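Local structure of oxidized polyvinyl alcohol hydrolase (Pseudomonas sp. VM15C, 3WWC) at residues A[254-260]-A[300-304]; A[216-220]-A[271-277]. The protein hydrolyses beta-diketones such as 4,6-nonanedione, and cleaves oxidized polyvinyl alcohol in the second step of polyvinyl alcohol degradation. The protein carries 1 engineered substitution. All blocks are in the same frame, centred on the assembly; numbering follows the deposited sequence.

Contact 1: residues A[254-260]-A[300-304]; sequences GGEKDLW and THGHM. With BUA (butanoic acid), chain C.
His303 meets Asp258 across two loops of the alpha/beta-hydrolase fold, those following strands 247-253 and 292-298, where this fold usually carries the acid and the histidine of its catalytic triad. ND1 of His303 donates a hydrogen bond to OD1 of Asp258 at 2.6 Å, the oxygen lying near the ring plane. CG of Asp258 stands anti to the backbone N (chi1 -171°), which brings OD1 to the histidine while OD2 takes the backbone N of Gly254 at 2.8 Å and bonds with the hydroxyl of Ser201; partners on both oxygens fix the carboxylate's rotation. Gly302 N donates to Gly254 O at 2.8 Å, and CA of Gly254 returns a straight C-H...O contact of 3.3 Å to Gly302 O. One water donates to Gly254 O and accepts from Lys257 N; another accepts from His303 N. Among the van der Waals contacts, CE1 of His301 rests 3.5 Å from Gly254 CA, and CE3 of Trp260 lies 3.6 Å from CD2 of His303, the two ring planes inclined at 50°. The engineered Ala177, probably the nucleophile position, adjoins His303. The imidazole's other nitrogen, NE2, donates to O2 of butanoic acid at 3.1 Å, and that same oxygen sits over one face of the Trp260 ring.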
loop_
_atom_site.group_PDB
_atom_site.type_symbol
_atom_site.label_atom_id
_atom_site.label_comp_id
_atom_site.label_asym_id
_atom_site.label_seq_id
_atom_site.Cartn_x
_atom_site.Cartn_y
_atom_site.Cartn_z
ATOM N N GLY A 254 -3.318 -10.758 8.158
ATOM C CA GLY A 254 -4.641 -11.083 8.681
ATOM C C GLY A 254 -4.809 -12.485 9.233
ATOM O O GLY A 254 -5.958 -12.929 9.468
ATOM N N GLY A 255 -3.702 -13.178 9.472
ATOM C CA GLY A 255 -3.780 -14.515 10.044
ATOM C C GLY A 255 -3.918 -15.665 9.089
ATOM O O GLY A 255 -3.777 -15.520 7.881
ATOM N N GLU A 256 -4.263 -16.820 9.673
ATOM C CA GLU A 256 -4.380 -18.080 8.931
ATOM C C GLU A 256 -5.220 -18.067 7.684
ATOM O O GLU A 256 -4.924 -18.794 6.705
ATOM C CB GLU A 256 -4.892 -19.180 9.889
ATOM C CG GLU A 256 -3.918 -19.449 10.992
ATOM C CD GLU A 256 -2.637 -20.083 10.456
ATOM O OE1 GLU A 256 -2.768 -20.933 9.524
ATOM O OE2 GLU A 256 -1.525 -19.762 10.959
ATOM N N LYS A 257 -6.279 -17.263 7.683
ATOM C CA LYS A 257 -7.158 -17.165 6.549
ATOM C C LYS A 257 -6.851 -15.991 5.598
ATOM O O LYS A 257 -7.649 -15.678 4.726
ATOM C CB LYS A 257 -8.609 -17.014 7.005
ATOM C CG LYS A 257 -9.146 -18.155 7.876
ATOM C CD LYS A 257 -9.212 -19.447 7.099
ATOM C CE LYS A 257 -10.507 -20.201 7.405
ATOM N NZ LYS A 257 -10.804 -20.237 8.869
ATOM N N ASP A 258 -5.684 -15.360 5.751
ATOM C CA ASP A 258 -5.331 -14.249 4.884
ATOM C C ASP A 258 -4.724 -14.843 3.600
ATOM O O ASP A 258 -3.511 -14.979 3.454
ATOM C CB ASP A 258 -4.356 -13.329 5.629
ATOM C CG ASP A 258 -4.108 -12.010 4.873
ATOM O OD1 ASP A 258 -4.673 -11.849 3.769
ATOM O OD2 ASP A 258 -3.314 -11.159 5.370
ATOM N N LEU A 259 -5.644 -15.196 2.692
ATOM C CA LEU A 259 -5.360 -15.896 1.424
ATOM C C LEU A 259 -6.322 -15.327 0.420
ATOM O O LEU A 259 -7.348 -14.797 0.821
ATOM C CB LEU A 259 -5.693 -17.386 1.572
ATOM C CG LEU A 259 -5.024 -18.138 2.729
ATOM C CD1 LEU A 259 -5.692 -19.499 2.998
ATOM C CD2 LEU A 259 -3.547 -18.318 2.379
ATOM N N TRP A 260 -6.018 -15.444 -0.860
ATOM C CA TRP A 260 -6.929 -14.933 -1.891
ATOM C C TRP A 260 -7.129 -15.974 -2.970
ATOM O O TRP A 260 -6.166 -16.553 -3.469
ATOM C CB TRP A 260 -6.363 -13.642 -2.535
ATOM C CG TRP A 260 -7.177 -13.025 -3.698
ATOM C CD1 TRP A 260 -6.824 -12.970 -5.032
ATOM C CD2 TRP A 260 -8.422 -12.338 -3.592
ATOM N NE1 TRP A 260 -7.782 -12.281 -5.755
ATOM C CE2 TRP A 260 -8.773 -11.888 -4.894
ATOM C CE3 TRP A 260 -9.279 -12.058 -2.523
ATOM C CZ2 TRP A 260 -9.948 -11.173 -5.154
ATOM C CZ3 TRP A 260 -10.454 -11.347 -2.775
ATOM C CH2 TRP A 260 -10.776 -10.913 -4.086
ATOM N N THR A 300 -6.598 -11.384 12.992
ATOM C CA THR A 300 -7.186 -12.678 12.654
ATOM C C THR A 300 -8.385 -12.551 11.786
ATOM O O THR A 300 -9.211 -13.479 11.703
ATOM C CB THR A 300 -7.635 -13.375 13.950
ATOM O OG1 THR A 300 -8.491 -12.468 14.669
ATOM C CG2 THR A 300 -6.442 -13.733 14.823
ATOM N N HIS A 301 -8.517 -11.423 11.128
ATOM C CA HIS A 301 -9.677 -11.157 10.310
ATOM C C HIS A 301 -9.648 -11.682 8.880
ATOM O O HIS A 301 -10.653 -11.543 8.160
ATOM C CB HIS A 301 -9.878 -9.662 10.240
ATOM C CG HIS A 301 -8.758 -8.954 9.536
ATOM N ND1 HIS A 301 -7.496 -8.851 10.083
ATOM C CD2 HIS A 301 -8.681 -8.410 8.307
ATOM C CE1 HIS A 301 -6.683 -8.274 9.212
ATOM N NE2 HIS A 301 -7.377 -8.008 8.121
ATOM N N GLY A 302 -8.497 -12.192 8.438
ATOM C CA GLY A 302 -8.397 -12.727 7.093
ATOM C C GLY A 302 -7.867 -11.780 6.047
ATOM O O GLY A 302 -6.911 -10.993 6.284
ATOM N N HIS A 303 -8.465 -11.832 4.863
ATOM C CA HIS A 303 -8.032 -10.985 3.774
ATOM C C HIS A 303 -9.107 -9.974 3.428
ATOM O O HIS A 303 -9.893 -10.174 2.472
ATOM C CB HIS A 303 -7.746 -11.823 2.530
ATOM C CG HIS A 303 -6.975 -11.088 1.476
ATOM N ND1 HIS A 303 -5.683 -10.651 1.672
ATOM C CD2 HIS A 303 -7.308 -10.718 0.213
ATOM C CE1 HIS A 303 -5.250 -10.043 0.574
ATOM N NE2 HIS A 303 -6.220 -10.080 -0.326
ATOM N N MET A 304 -9.185 -8.926 4.228
ATOM C CA MET A 304 -10.140 -7.837 4.036
ATOM C C MET A 304 -9.646 -6.722 4.938
ATOM O O MET A 304 -8.674 -6.909 5.652
ATOM C CB MET A 304 -11.562 -8.252 4.437
ATOM C CG MET A 304 -11.630 -8.877 5.758
ATOM S SD MET A 304 -13.222 -9.800 6.020
ATOM C CE MET A 304 -14.298 -8.881 5.233
HETATM C C1 BUA C . -3.222 -11.021 -6.451
HETATM C C2 BUA C . -3.956 -10.637 -5.165
HETATM C C3 BUA C . -4.570 -9.247 -5.337
HETATM C C4 BUA C . -5.403 -8.861 -4.112
HETATM O O1 BUA C . -6.385 -8.111 -4.315
HETATM O O2 BUA C . -4.993 -9.268 -3.001
HETATM O O HOH W 1 -7.300 -15.310 9.540
HETATM O O HOH W 2 -10.440 -13.651 4.510
#

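Contact 2: residues A[216-220]-A[271-277]; sequences FDDAR and LCADYRP. With BUA (butanoic acid), chain C; BUA (butanoic acid), chain D.
Leu271 packs obliquely against the Phe216 ring: its CD2 lies 3.7 Å from CZ of Phe216, the two side chains crossing at about a right angle. CD2 also comes within 3.8 Å of NH1 of Arg220, so this leucine packs against both the aromatic ring and the guanidinium group. At Cys272 the backbone makes the contact, its carbonyl carbon covering one face of the Phe216 ring toward the rim, with O 3.5 Å from CD1. The cysteine's CB points away from helix 216-220, and SG forms a disulfide with Cys262 and borders the second butanoic acid. Ala273 follows, its CA 3.7 Å from CE1 of Phe216; together with Cys272 it faces Trp260 in a classic beta bulge. Asp274 carries the polar part. Its CG stands anti to the backbone N (chi1 178°), which carries the carboxylate toward helix 216-220, where Arg220 grips OD2 side-on in a salt bridge, NE at 2.8 Å and NH2 at 2.9 Å. NE meets the anti lone pair of OD2, whereas NH2 reaches the same oxygen from above the carboxylate plane; the guanidinium stands nearly perpendicular to that plane, at 80°. OD1 accepts from Arg276 N at 3.0 Å. Tyr275 turns to the other side, toward the first butanoic acid, and Pro277 places its ring beside the CA and CG of Arg220. The arrangement is that of a strand running into a helix through an aspartate N-cap, here capping helix 275-288 with one oxygen and tying down helix 216-225 with the other.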
loop_
_atom_site.group_PDB
_atom_site.type_symbol
_atom_site.label_atom_id
_atom_site.label_comp_id
_atom_site.label_asym_id
_atom_site.label_seq_id
_atom_site.Cartn_x
_atom_site.Cartn_y
_atom_site.Cartn_z
ATOM N N PHE A 216 3.208 -19.083 -7.852
ATOM C CA PHE A 216 2.636 -18.884 -6.515
ATOM C C PHE A 216 3.211 -19.982 -5.579
ATOM O O PHE A 216 3.706 -19.685 -4.484
ATOM C CB PHE A 216 1.106 -19.015 -6.596
ATOM C CG PHE A 216 0.466 -19.292 -5.261
ATOM C CD1 PHE A 216 0.552 -18.352 -4.240
ATOM C CD2 PHE A 216 -0.130 -20.514 -5.010
ATOM C CE1 PHE A 216 0.056 -18.618 -2.956
ATOM C CE2 PHE A 216 -0.630 -20.821 -3.751
ATOM C CZ PHE A 216 -0.541 -19.872 -2.700
ATOM N N ASP A 217 3.176 -21.252 -6.001
ATOM C CA ASP A 217 3.688 -22.328 -5.130
ATOM C C ASP A 217 5.180 -22.213 -4.813
ATOM O O ASP A 217 5.621 -22.417 -3.680
ATOM C CB ASP A 217 3.462 -23.722 -5.760
ATOM C CG ASP A 217 2.013 -24.187 -5.699
ATOM O OD1 ASP A 217 1.230 -23.754 -4.823
ATOM O OD2 ASP A 217 1.632 -25.047 -6.538
ATOM N N ASP A 218 5.978 -21.902 -5.830
ATOM C CA ASP A 218 7.394 -21.806 -5.610
ATOM C C ASP A 218 7.767 -20.602 -4.764
ATOM O O ASP A 218 8.686 -20.679 -3.973
ATOM C CB ASP A 218 8.190 -21.803 -6.938
ATOM C CG ASP A 218 8.274 -23.208 -7.573
ATOM O OD1 ASP A 218 7.841 -24.202 -6.921
ATOM O OD2 ASP A 218 8.785 -23.281 -8.727
ATOM N N ALA A 219 7.021 -19.507 -4.911
ATOM C CA ALA A 219 7.322 -18.304 -4.139
ATOM C C ALA A 219 6.980 -18.569 -2.685
ATOM O O ALA A 219 7.676 -18.112 -1.793
ATOM C CB ALA A 219 6.491 -17.081 -4.694
ATOM N N ARG A 220 5.897 -19.293 -2.461
ATOM C CA ARG A 220 5.437 -19.613 -1.101
ATOM C C ARG A 220 6.502 -20.499 -0.459
ATOM O O ARG A 220 6.925 -20.291 0.668
ATOM C CB ARG A 220 4.114 -20.348 -1.228
ATOM C CG ARG A 220 3.300 -20.520 0.031
ATOM C CD ARG A 220 2.161 -21.492 -0.256
ATOM N NE ARG A 220 1.019 -21.227 0.594
ATOM C CZ ARG A 220 -0.111 -21.919 0.536
ATOM N NH1 ARG A 220 -0.220 -22.929 -0.359
ATOM N NH2 ARG A 220 -1.119 -21.596 1.354
ATOM N N LEU A 271 -6.782 -21.007 -5.310
ATOM C CA LEU A 271 -5.839 -20.232 -4.483
ATOM C C LEU A 271 -4.724 -19.573 -5.306
ATOM O O LEU A 271 -3.987 -20.253 -5.990
ATOM C CB LEU A 271 -5.226 -21.156 -3.423
ATOM C CG LEU A 271 -4.218 -20.492 -2.452
ATOM C CD1 LEU A 271 -4.945 -19.431 -1.605
ATOM C CD2 LEU A 271 -3.584 -21.555 -1.543
ATOM N N CYS A 272 -4.581 -18.242 -5.246
ATOM C CA CYS A 272 -3.521 -17.599 -6.044
ATOM C C CYS A 272 -2.618 -16.693 -5.224
ATOM O O CYS A 272 -1.646 -16.142 -5.757
ATOM C CB CYS A 272 -4.111 -16.765 -7.194
ATOM S SG CYS A 272 -5.311 -15.506 -6.698
ATOM N N ALA A 273 -2.955 -16.505 -3.946
ATOM C CA ALA A 273 -2.098 -15.671 -3.115
ATOM C C ALA A 273 -2.214 -16.054 -1.651
ATOM O O ALA A 273 -3.314 -16.332 -1.170
ATOM C CB ALA A 273 -2.445 -14.217 -3.288
ATOM N N ASP A 274 -1.071 -16.069 -0.979
ATOM C CA ASP A 274 -1.005 -16.372 0.445
ATOM C C ASP A 274 -0.212 -15.193 1.007
ATOM O O ASP A 274 0.934 -14.979 0.639
ATOM C CB ASP A 274 -0.237 -17.680 0.651
ATOM C CG ASP A 274 -0.084 -18.044 2.120
ATOM O OD1 ASP A 274 -0.266 -17.150 2.989
ATOM O OD2 ASP A 274 0.208 -19.235 2.423
ATOM N N TYR A 275 -0.824 -14.448 1.932
ATOM C CA TYR A 275 -0.121 -13.239 2.398
ATOM C C TYR A 275 0.810 -13.427 3.585
ATOM O O TYR A 275 1.467 -12.493 4.045
ATOM C CB TYR A 275 -1.159 -12.108 2.606
ATOM C CG TYR A 275 -1.880 -11.835 1.301
ATOM C CD1 TYR A 275 -3.033 -12.555 0.964
ATOM C CD2 TYR A 275 -1.378 -10.904 0.393
ATOM C CE1 TYR A 275 -3.675 -12.354 -0.256
ATOM C CE2 TYR A 275 -2.003 -10.713 -0.834
ATOM C CZ TYR A 275 -3.133 -11.435 -1.135
ATOM O OH TYR A 275 -3.757 -11.257 -2.339
ATOM N N ARG A 276 0.949 -14.657 4.044
ATOM C CA ARG A 276 1.931 -14.906 5.099
ATOM C C ARG A 276 3.360 -14.672 4.511
ATOM O O ARG A 276 4.147 -13.905 5.064
ATOM C CB ARG A 276 1.739 -16.366 5.613
ATOM C CG ARG A 276 2.812 -16.756 6.672
ATOM C CD ARG A 276 2.888 -18.310 6.837
ATOM N NE ARG A 276 1.573 -18.849 7.131
ATOM C CZ ARG A 276 1.093 -19.031 8.355
ATOM N NH1 ARG A 276 1.839 -18.754 9.422
ATOM N NH2 ARG A 276 -0.156 -19.404 8.518
ATOM N N PRO A 277 3.723 -15.337 3.385
ATOM C CA PRO A 277 5.075 -15.056 2.894
ATOM C C PRO A 277 5.326 -13.614 2.439
ATOM O O PRO A 277 6.449 -13.127 2.554
ATOM C CB PRO A 277 5.259 -16.054 1.743
ATOM C CG PRO A 277 3.888 -16.376 1.294
ATOM C CD PRO A 277 3.090 -16.420 2.611
HETATM C C1 BUA C . -3.222 -11.021 -6.451
HETATM C C2 BUA C . -3.956 -10.637 -5.165
HETATM C C3 BUA C . -4.570 -9.247 -5.337
HETATM C C4 BUA C . -5.403 -8.861 -4.112
HETATM O O1 BUA C . -6.385 -8.111 -4.315
HETATM O O2 BUA C . -4.993 -9.268 -3.001
HETATM C C1 BUA D . -2.414 -11.318 -6.337
HETATM C C2 BUA D . -1.905 -11.803 -7.696
HETATM C C3 BUA D . -2.638 -13.091 -8.082
HETATM C C4 BUA D . -2.178 -13.535 -9.472
HETATM O O1 BUA D . -1.112 -13.049 -9.905
HETATM O O2 BUA D . -2.908 -14.352 -10.074
#

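Overall arrangement
The two contacts interleave along the chain, in the order 216-220, 254-260, 271-277, 300-304, and their centres lie about 13 Å apart on the same side of the molecule's centre. Contact 1 occupies loops at the ends of neighbouring central-sheet strands 247-253 and 292-298. Between these, the chain makes a two-stranded antiparallel excursion, 259-263 with 269-274, then helix 275-288; contact 2 fastens its second strand and that helix's start to helix 216-225. The contacts meet through a Glu256-Arg276 salt bridge, a probable Trp260 N to Ala273 O hydrogen bond, and the stacked rings of His303 and Tyr275. Both touch the same butanoic acid, so the excursion supplies part of the pocket wall beside the histidine loop.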